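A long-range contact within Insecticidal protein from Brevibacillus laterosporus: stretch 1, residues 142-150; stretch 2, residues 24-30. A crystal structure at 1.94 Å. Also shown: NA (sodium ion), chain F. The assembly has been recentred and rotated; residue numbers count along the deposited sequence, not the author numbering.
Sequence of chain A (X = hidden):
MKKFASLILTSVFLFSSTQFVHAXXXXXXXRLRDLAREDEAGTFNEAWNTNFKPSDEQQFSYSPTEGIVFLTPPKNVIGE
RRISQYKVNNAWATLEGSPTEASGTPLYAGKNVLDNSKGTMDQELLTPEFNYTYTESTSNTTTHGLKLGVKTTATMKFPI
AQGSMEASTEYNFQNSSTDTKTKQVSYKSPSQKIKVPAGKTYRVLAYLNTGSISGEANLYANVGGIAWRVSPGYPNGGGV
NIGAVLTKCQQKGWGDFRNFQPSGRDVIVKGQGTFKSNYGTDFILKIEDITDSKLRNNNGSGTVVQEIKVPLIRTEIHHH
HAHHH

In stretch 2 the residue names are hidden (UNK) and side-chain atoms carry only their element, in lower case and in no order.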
ATOM      1  N   THR A 142       1.245   2.871  -7.128  1.00 24.18           N
ATOM      2  CA  THR A 142       2.265   3.679  -6.469  1.00 23.55           C
ATOM      3  C   THR A 142       1.986   5.140  -6.791  1.00 23.19           C
ATOM      4  O   THR A 142       2.084   5.560  -7.950  1.00 21.69           O
ATOM      5  CB  THR A 142       3.655   3.255  -6.917  1.00 24.90           C
ATOM      6  OG1 THR A 142       3.872   1.891  -6.532  1.00 20.86           O
ATOM      7  CG2 THR A 142       4.711   4.152  -6.243  1.00 19.41           C
ATOM      8  N   THR A 143       1.585   5.907  -5.777  1.00 19.50           N
ATOM      9  CA  THR A 143       1.148   7.278  -6.002  1.00 22.33           C
ATOM     10  C   THR A 143       2.254   8.298  -5.753  1.00 23.62           C
ATOM     11  O   THR A 143       2.270   9.348  -6.399  1.00 21.22           O
ATOM     12  CB  THR A 143      -0.057   7.603  -5.101  1.00 22.67           C
ATOM     13  OG1 THR A 143       0.274   7.321  -3.737  1.00 21.99           O
ATOM     14  CG2 THR A 143      -1.293   6.742  -5.496  1.00 22.59           C
ATOM     15  N   HIS A 144       3.155   8.025  -4.811  1.00 20.55           N
ATOM     16  CA  HIS A 144       4.369   8.813  -4.600  1.00 22.93           C
ATOM     17  C   HIS A 144       5.532   7.837  -4.705  1.00 17.74           C
ATOM     18  O   HIS A 144       5.866   7.161  -3.723  1.00 16.91           O
ATOM     19  CB  HIS A 144       4.365   9.509  -3.248  1.00 21.49           C
ATOM     20  CG  HIS A 144       3.301  10.549  -3.097  1.00 28.62           C
ATOM     21  ND1 HIS A 144       1.954  10.257  -3.154  1.00 33.45           N
ATOM     22  CD2 HIS A 144       3.390  11.876  -2.845  1.00 31.48           C
ATOM     23  CE1 HIS A 144       1.258  11.364  -2.965  1.00 33.95           C
ATOM     24  NE2 HIS A 144       2.106  12.361  -2.773  1.00 41.16           N
ATOM     25  N   GLY A 145       6.135   7.752  -5.899  1.00 18.45           N
ATOM     26  CA  GLY A 145       7.159   6.765  -6.145  1.00 20.13           C
ATOM     27  C   GLY A 145       8.536   7.194  -5.648  1.00 21.34           C
ATOM     28  O   GLY A 145       8.800   8.366  -5.385  1.00 17.85           O
ATOM     29  N   LEU A 146       9.419   6.207  -5.513  1.00 19.51           N
ATOM     30  CA  LEU A 146      10.814   6.432  -5.147  1.00 18.46           C
ATOM     31  C   LEU A 146      11.680   5.900  -6.281  1.00 24.27           C
ATOM     32  O   LEU A 146      11.672   4.695  -6.567  1.00 19.94           O
ATOM     33  CB  LEU A 146      11.157   5.762  -3.812  1.00 19.63           C
ATOM     34  CG  LEU A 146      10.392   6.208  -2.556  1.00 18.98           C
ATOM     35  CD1 LEU A 146      10.692   5.303  -1.358  1.00 22.71           C
ATOM     36  CD2 LEU A 146      10.690   7.643  -2.199  1.00 23.26           C
ATOM     37  N   LYS A 147      12.398   6.800  -6.950  1.00 17.70           N
ATOM     38  CA  LYS A 147      13.360   6.420  -7.986  1.00 17.94           C
ATOM     39  C   LYS A 147      14.695   6.158  -7.299  1.00 22.77           C
ATOM     40  O   LYS A 147      15.381   7.092  -6.878  1.00 18.13           O
ATOM     41  CB  LYS A 147      13.483   7.509  -9.043  1.00 21.36           C
ATOM     42  CG  LYS A 147      14.429   7.127 -10.172  1.00 25.11           C
ATOM     43  CD  LYS A 147      14.300   8.064 -11.360  1.00 33.85           C
ATOM     44  CE  LYS A 147      15.581   8.065 -12.182  1.00 45.62           C
ATOM     45  NZ  LYS A 147      15.346   8.558 -13.572  1.00 52.90           N
ATOM     46  N   LEU A 148      15.051   4.885  -7.160  1.00 19.60           N
ATOM     47  CA  LEU A 148      16.192   4.479  -6.359  1.00 22.16           C
ATOM     48  C   LEU A 148      17.385   4.029  -7.186  1.00 22.27           C
ATOM     49  O   LEU A 148      18.435   3.743  -6.605  1.00 22.58           O
ATOM     50  CB  LEU A 148      15.777   3.365  -5.394  1.00 21.57           C
ATOM     51  CG  LEU A 148      14.813   3.837  -4.302  1.00 21.79           C
ATOM     52  CD1 LEU A 148      14.031   2.653  -3.729  1.00 26.15           C
ATOM     53  CD2 LEU A 148      15.606   4.552  -3.188  1.00 22.24           C
ATOM     54  N   GLY A 149      17.262   3.973  -8.512  1.00 21.78           N
ATOM     55  CA  GLY A 149      18.349   3.530  -9.363  1.00 24.69           C
ATOM     56  C   GLY A 149      18.416   2.034  -9.565  1.00 35.36           C
ATOM     57  O   GLY A 149      19.338   1.549 -10.237  1.00 29.52           O
ATOM     58  N   VAL A 150      17.469   1.292  -8.997  1.00 25.81           N
ATOM     59  CA  VAL A 150      17.392  -0.156  -9.110  1.00 30.66           C
ATOM     60  C   VAL A 150      15.938  -0.529  -8.858  1.00 33.76           C
ATOM     61  O   VAL A 150      15.238   0.130  -8.077  1.00 26.98           O
ATOM     62  CB  VAL A 150      18.357  -0.859  -8.122  1.00 28.01           C
ATOM     63  CG1 VAL A 150      18.116  -0.392  -6.684  1.00 29.74           C
ATOM     64  CG2 VAL A 150      18.237  -2.361  -8.214  1.00 39.18           C
ATOM     65  N   UNK A  24       3.514  11.319  -8.474  1.00 35.50           N
ATOM     66  CA  UNK A  24       4.749  12.069  -8.304  1.00 35.92           C
ATOM     67  C   UNK A  24       5.898  11.106  -7.986  1.00 36.16           C
ATOM     68  O   UNK A  24       5.658   9.946  -7.656  1.00 31.16           O
ATOM     69  c   UNK A  24       4.582  13.106  -7.202  1.00 37.13           C
ATOM     70  o   UNK A  24       3.749  12.600  -6.174  1.00 41.20           O
ATOM     71  N   UNK A  25       7.138  11.579  -8.104  1.00 29.19           N
ATOM     72  CA  UNK A  25       8.314  10.761  -7.843  1.00 27.73           C
ATOM     73  C   UNK A  25       9.366  11.575  -7.102  1.00 24.51           C
ATOM     74  O   UNK A  25       9.486  12.787  -7.289  1.00 30.16           O
ATOM     75  o   UNK A  25       9.885   9.199  -8.822  1.00 30.25           O
ATOM     76  c   UNK A  25       8.940  10.215  -9.139  1.00 32.67           C
ATOM     77  N   UNK A  26      10.130  10.892  -6.261  1.00 23.01           N
ATOM     78  CA  UNK A  26      11.318  11.458  -5.643  1.00 23.16           C
ATOM     79  C   UNK A  26      12.524  10.776  -6.270  1.00 21.21           C
ATOM     80  O   UNK A  26      12.654   9.548  -6.195  1.00 19.58           O
ATOM     81  c   UNK A  26      11.312  11.258  -4.132  1.00 22.82           C
ATOM     82  c   UNK A  26      12.626  11.765  -3.519  1.00 22.39           C
ATOM     83  o   UNK A  26      10.202  11.964  -3.565  1.00 22.81           O
ATOM     84  N   UNK A  27      13.380  11.564  -6.916  1.00 18.47           N
ATOM     85  CA  UNK A  27      14.646  11.054  -7.450  1.00 17.13           C
ATOM     86  C   UNK A  27      15.620  11.041  -6.286  1.00 20.24           C
ATOM     87  O   UNK A  27      16.230  12.064  -5.962  1.00 18.88           O
ATOM     88  o   UNK A  27      17.225  10.726  -8.593  1.00 24.27           O
ATOM     89  c   UNK A  27      15.125  11.929  -8.608  1.00 19.89           C
ATOM     90  c   UNK A  27      16.428  11.430  -9.244  1.00 19.74           C
ATOM     91  o   UNK A  27      16.659  11.772 -10.413  1.00 28.97           O
ATOM     92  N   UNK A  28      15.754   9.882  -5.644  1.00 15.04           N
ATOM     93  CA  UNK A  28      16.444   9.812  -4.365  1.00 16.54           C
ATOM     94  C   UNK A  28      17.919  10.192  -4.514  1.00 20.56           C
ATOM     95  O   UNK A  28      18.463  10.955  -3.705  1.00 14.75           O
ATOM     96  c   UNK A  28      14.760   8.169  -3.415  1.00 19.91           C
ATOM     97  c   UNK A  28      16.268   8.414  -3.751  1.00 19.69           C
ATOM     98  c   UNK A  28      17.135   8.270  -2.499  1.00 19.98           C
ATOM     99  N   UNK A  29      18.591   9.672  -5.546  1.00 17.80           N
ATOM    100  CA  UNK A  29      20.008  10.003  -5.711  1.00 21.83           C
ATOM    101  C   UNK A  29      20.217  11.497  -5.943  1.00 18.80           C
ATOM    102  O   UNK A  29      21.136  12.098  -5.365  1.00 16.49           O
ATOM    103  c   UNK A  29      20.600   9.197  -6.861  1.00 21.65           C
ATOM    104  o   UNK A  29      20.417   6.418  -8.453  1.00 32.67           O
ATOM    105  n   UNK A  29      22.548   6.891  -7.938  1.00 29.73           N
ATOM    106  c   UNK A  29      21.246   6.952  -7.715  1.00 28.87           C
ATOM    107  c   UNK A  29      20.821   7.747  -6.510  1.00 20.48           C
ATOM    108  N   UNK A  30      19.381  12.117  -6.783  1.00 16.92           N
ATOM    109  CA  UNK A  30      19.528  13.546  -7.029  1.00 21.22           C
ATOM    110  C   UNK A  30      19.229  14.361  -5.778  1.00 20.75           C
ATOM    111  O   UNK A  30      19.901  15.369  -5.516  1.00 18.33           O
ATOM    112  c   UNK A  30      20.173  15.958  -8.832  1.00 32.74           C
ATOM    113  c   UNK A  30      18.743  15.494  -8.477  1.00 25.22           C
ATOM    114  o   UNK A  30      20.483  17.154  -8.616  1.00 29.58           O
ATOM    115  o   UNK A  30      20.986  15.142  -9.335  1.00 24.29           O
ATOM    116  c   UNK A  30      18.643  13.992  -8.191  1.00 23.08           C
TER
HETATM  117 NA    NA F 405      18.444  19.120  -7.750  1.00 28.58          NA
HETATM  118  O   HOH W   1       7.754  10.537  -3.754  1.00 27.71           O
HETATM  119  O   HOH W   2      17.602   7.872  -7.712  1.00 21.37           O

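Position 24 carries one carbon and then one oxygen. The oxygen lies over one face of the His 144 ring, 3.4 Å from CD2. N of 24 donates to O of Thr 143 (3.1 Å), and O of 24 accepts from N of Gly 145 (2.9 Å). The short hydroxymethyl group is that of serine. Ser 24 is small enough to sit over the imidazole while its main chain begins the pairing.

Position 25 again shows one carbon followed by one oxygen. The oxygen is 4.0 Å from CB of Lys 147, and CA of 25 makes a CA-H...O contact with O of Gly 145 (3.5 Å). This too is serine. Ser 25 shares an exposed face of the sheet with Lys 147, where a small polar group is well tolerated.

At position 26 the first side-chain carbon branches into one oxygen and one carbon. CB of 26 lies 4.1 Å from CD2 of Leu 146, on the other face, while the side-chain oxygen is 2.8 Å from water 1, which donates to O of Gly 145 (2.9 Å). The oxygen on the branch identifies threonine. A beta-branched residue suits an extended strand, and the hydroxyl of Thr 26 lets water join the two stretches.

Position 27 has two carbons, the second bearing two oxygens. One oxygen comes within 4.2 Å of CE of Lys 147; the other accepts from N of residue 30 (3.1 Å), the N-cap bond of the helix that follows. The elements settle on aspartate. Asp 27 is well suited to this, since its short carboxylate reaches forward to the free amide of residue 30.

Position 28 has a carbon carrying two carbons. One of these terminal carbons packs 3.7 Å from CD2 of Leu 148 and 4.3 Å from CD2 of Leu 146. The residue is valine, and Val 28 is an apolar fit for a buried site.

Position 29 has three carbons, the third bearing one oxygen and one nitrogen. The oxygen approaches CA of Gly 149 (3.7 Å), where an ideal CB would lie 2.5 Å from that oxygen, a clash. This is glutamine. The CA-to-CB bond of Gln 29 points sideways, but its long, flexible side chain can bring the amide end near Gly 149.

Position 30 has three carbons ending in two oxygens and does not touch stretch 1. It is glutamate. A carboxylate suits a cation, and OE1 of Glu 30 binds the sodium ion NA at 3.0 Å.

The contact is a short parallel ladder. N of Thr 26 donates to O of Gly 145 (3.0 Å), N of Lys 147 to O of Thr 26 (2.9 Å), and N of Val 28 to O of Lys 147 (3.1 Å), carrying the pairing into the helix start, where valine meets the leucines.

Stretch 2 (24-30) SSTDVQE
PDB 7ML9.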